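Local structure of MgGH51 (Meripilus giganteus, 6ZQ0) at the LXE site. The protein hydrolyses terminal alpha-L-arabinofuranosyl residues as a family GH51 alpha-L-arabinofuranosidase, here bound to an aziridine inhibitor that mimics arabinofuranose. Coordinates in Å, arbitrary orientation; residue numbers count along the deposited sequence, not the author numbering.

The LXE site. Residues 23, 25, 230-231, 261, 350-351, 402, 429, 480-481, 491. With LXE ([(1~{S},2~{S},3~{S},4~{S})-2-(hydroxymethyl)-3,4-bis(oxidanyl)cyclopentyl]azanium), chain B.
LXE, the ring-opened, aminocyclopentane form of the arabinofuranosyl aziridine, is almost wholly buried in the active-site pocket, its carbocycle standing in for the furanose. Glu429, the family's nucleophile, aims OE1 at the anomeric-like C1', consistent with attack on the aziridine, although the modelled separation is not that of a proper covalent bond. Its other oxygen, OE2, accepts a hydrogen bond from the hydroxyl O2' through the syn lone pair, at 2.7 Å. Asn350 ND2 approaches O2' within its own amide plane, at 3.2 Å. Glu351, the general acid/base, approaches roughly perpendicular to Glu429, with OE2 3.1 Å from C1'.

The hydroxyl O3' is gripped by Glu23 OE2, again with the syn lone pair, and from the backbone by Asn231 N, 2.9 Å from O3' in a nearly straight bond (170° at H). Trp491, CG anti to its backbone N (chi1 -179°), lays its indole under the hydroxymethyl carbon C5', while its aromatic rim atom CH2 lies 3.3 Å from the amino nitrogen N1'. Tyr402 OH meets the hydroxymethyl O5' at 2.8 Å and also donates to Glu429 OE1, from above the carboxylate plane, which helps fix the nucleophile and may temper its charge. Trp491 CZ2 sits over the centre of one phenol face, the two rings steeply inclined.

Behind Glu23, Trp261 probably helps to orient the carboxylate, and a water links OE2 to O5'. An alanine in place of Glu23 would probably loosen O3' and the water by removing the oxygen that both contact, and leave the indole N-H without this partner. That N-H, on Trp261 NE1, points in its ring plane to Glu23 OE1 at 2.9 Å, arriving 67° out of the carboxylate plane.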
loop_
_atom_site.group_PDB
_atom_site.type_symbol
_atom_site.label_atom_id
_atom_site.label_comp_id
_atom_site.label_asym_id
_atom_site.label_seq_id
_atom_site.Cartn_x
_atom_site.Cartn_y
_atom_site.Cartn_z
ATOM N N GLU A 23 3.827 -2.060 0.186
ATOM C CA GLU A 23 4.867 -1.841 1.200
ATOM C C GLU A 23 4.904 -0.346 1.411
ATOM O O GLU A 23 4.359 0.382 0.528
ATOM C CB GLU A 23 6.228 -2.325 0.719
ATOM C CG GLU A 23 6.796 -1.457 -0.375
ATOM C CD GLU A 23 8.086 -1.948 -0.984
ATOM O OE1 GLU A 23 9.064 -2.060 -0.253
ATOM O OE2 GLU A 23 8.114 -2.149 -2.197
ATOM N N ILE A 25 6.498 2.586 0.669
ATOM C CA ILE A 25 7.399 3.093 -0.405
ATOM C C ILE A 25 6.723 4.374 -0.908
ATOM O O ILE A 25 5.496 4.435 -0.857
ATOM C CB ILE A 25 7.618 2.084 -1.526
ATOM C CG1 ILE A 25 8.639 2.599 -2.538
ATOM C CG2 ILE A 25 6.304 1.694 -2.214
ATOM C CD1 ILE A 25 8.915 1.623 -3.665
ATOM N N GLY A 230 7.919 -7.092 -0.569
ATOM C CA GLY A 230 8.599 -5.867 -0.920
ATOM C C GLY A 230 9.902 -5.655 -0.153
ATOM O O GLY A 230 10.119 -6.212 0.946
ATOM N N ASN A 231 10.741 -4.784 -0.679
ATOM C CA ASN A 231 12.026 -4.442 -0.039
ATOM C C ASN A 231 11.845 -3.973 1.401
ATOM O O ASN A 231 12.671 -4.330 2.214
ATOM C CB ASN A 231 12.765 -3.389 -0.832
ATOM C CG ASN A 231 13.390 -3.913 -2.099
ATOM O OD1 ASN A 231 13.106 -5.017 -2.555
ATOM N ND2 ASN A 231 14.248 -3.082 -2.652
ATOM N N TRP A 261 13.517 2.699 2.115
ATOM C CA TRP A 261 13.279 3.724 1.067
ATOM C C TRP A 261 13.686 5.116 1.532
ATOM O O TRP A 261 13.179 6.119 0.935
ATOM C CB TRP A 261 11.832 3.640 0.581
ATOM C CG TRP A 261 11.544 2.319 -0.054
ATOM C CD1 TRP A 261 10.791 1.289 0.439
ATOM C CD2 TRP A 261 12.051 1.878 -1.325
ATOM N NE1 TRP A 261 10.754 0.263 -0.479
ATOM C CE2 TRP A 261 11.547 0.587 -1.552
ATOM C CE3 TRP A 261 12.850 2.468 -2.313
ATOM C CZ2 TRP A 261 11.799 -0.122 -2.727
ATOM C CZ3 TRP A 261 13.101 1.774 -3.473
ATOM C CH2 TRP A 261 12.569 0.493 -3.682
ATOM N N ASN A 350 11.420 -11.864 0.271
ATOM C CA ASN A 350 11.155 -10.936 -0.845
ATOM C C ASN A 350 12.317 -11.057 -1.829
ATOM O O ASN A 350 13.459 -10.863 -1.411
ATOM C CB ASN A 350 11.092 -9.495 -0.351
ATOM C CG ASN A 350 10.806 -8.539 -1.472
ATOM O OD1 ASN A 350 9.770 -8.682 -2.139
ATOM N ND2 ASN A 350 11.769 -7.672 -1.740
ATOM N N GLU A 351 12.034 -11.361 -3.083
ATOM C CA GLU A 351 13.015 -11.293 -4.202
ATOM C C GLU A 351 14.315 -11.983 -3.798
ATOM O O GLU A 351 15.383 -11.357 -3.811
ATOM C CB GLU A 351 13.241 -9.846 -4.625
ATOM C CG GLU A 351 11.986 -9.255 -5.240
ATOM C CD GLU A 351 12.215 -8.036 -6.111
ATOM O OE1 GLU A 351 13.218 -7.328 -5.877
ATOM O OE2 GLU A 351 11.427 -7.849 -7.073
ATOM N N TYR A 402 9.219 -5.978 -14.403
ATOM C CA TYR A 402 9.169 -4.543 -14.768
ATOM C C TYR A 402 9.737 -4.477 -16.171
ATOM O O TYR A 402 10.843 -5.014 -16.388
ATOM C CB TYR A 402 9.953 -3.699 -13.776
ATOM C CG TYR A 402 9.301 -3.642 -12.422
ATOM C CD1 TYR A 402 8.103 -2.985 -12.229
ATOM C CD2 TYR A 402 9.851 -4.309 -11.336
ATOM C CE1 TYR A 402 7.495 -2.933 -10.983
ATOM C CE2 TYR A 402 9.244 -4.277 -10.097
ATOM C CZ TYR A 402 8.084 -3.544 -9.911
ATOM O OH TYR A 402 7.495 -3.526 -8.682
ATOM N N GLU A 429 4.513 -8.580 -8.413
ATOM C CA GLU A 429 4.914 -7.223 -8.850
ATOM C C GLU A 429 4.941 -7.201 -10.356
ATOM O O GLU A 429 5.685 -8.006 -10.974
ATOM C CB GLU A 429 6.285 -6.777 -8.331
ATOM C CG GLU A 429 6.296 -6.727 -6.826
ATOM C CD GLU A 429 7.631 -6.411 -6.217
ATOM O OE1 GLU A 429 8.472 -5.831 -6.958
ATOM O OE2 GLU A 429 7.869 -6.886 -5.056
ATOM N N ALA A 480 2.743 -3.113 -9.060
ATOM C CA ALA A 480 3.528 -2.479 -7.983
ATOM C C ALA A 480 4.402 -1.379 -8.549
ATOM O O ALA A 480 4.916 -1.521 -9.656
ATOM C CB ALA A 480 4.393 -3.486 -7.279
ATOM N N PRO A 481 4.707 -0.333 -7.770
ATOM C CA PRO A 481 4.063 -0.077 -6.482
ATOM C C PRO A 481 2.616 0.412 -6.602
ATOM O O PRO A 481 2.196 0.930 -7.594
ATOM C CB PRO A 481 4.913 1.038 -5.857
ATOM C CG PRO A 481 6.184 1.034 -6.641
ATOM C CD PRO A 481 5.800 0.580 -8.022
ATOM N N TRP A 491 10.101 5.655 -6.405
ATOM C CA TRP A 491 9.877 4.752 -7.561
ATOM C C TRP A 491 8.661 5.247 -8.323
ATOM O O TRP A 491 7.652 5.566 -7.634
ATOM C CB TRP A 491 9.650 3.335 -7.054
ATOM C CG TRP A 491 9.445 2.333 -8.129
ATOM C CD1 TRP A 491 8.380 2.204 -8.958
ATOM C CD2 TRP A 491 10.362 1.285 -8.476
ATOM N NE1 TRP A 491 8.562 1.134 -9.791
ATOM C CE2 TRP A 491 9.772 0.560 -9.525
ATOM C CE3 TRP A 491 11.615 0.912 -7.993
ATOM C CZ2 TRP A 491 10.381 -0.561 -10.078
ATOM C CZ3 TRP A 491 12.218 -0.190 -8.553
ATOM C CH2 TRP A 491 11.611 -0.905 -9.584
HETATM C "C1'" LXE B . 10.478 -5.037 -6.273
HETATM C "C2'" LXE B . 10.639 -4.914 -4.777
HETATM O "O2'" LXE B . 10.194 -6.027 -3.991
HETATM C "C3'" LXE B . 9.849 -3.665 -4.409
HETATM O "O3'" LXE B . 10.184 -3.222 -3.065
HETATM C "C4'" LXE B . 10.146 -2.702 -5.569
HETATM C "C5'" LXE B . 9.072 -1.660 -5.969
HETATM O "O5'" LXE B . 7.794 -2.236 -6.267
HETATM C "C6'" LXE B . 10.463 -3.631 -6.754
HETATM N "N1'" LXE B . 11.758 -3.396 -7.401
HETATM O O HOH W 1 6.145 -1.582 -4.036
#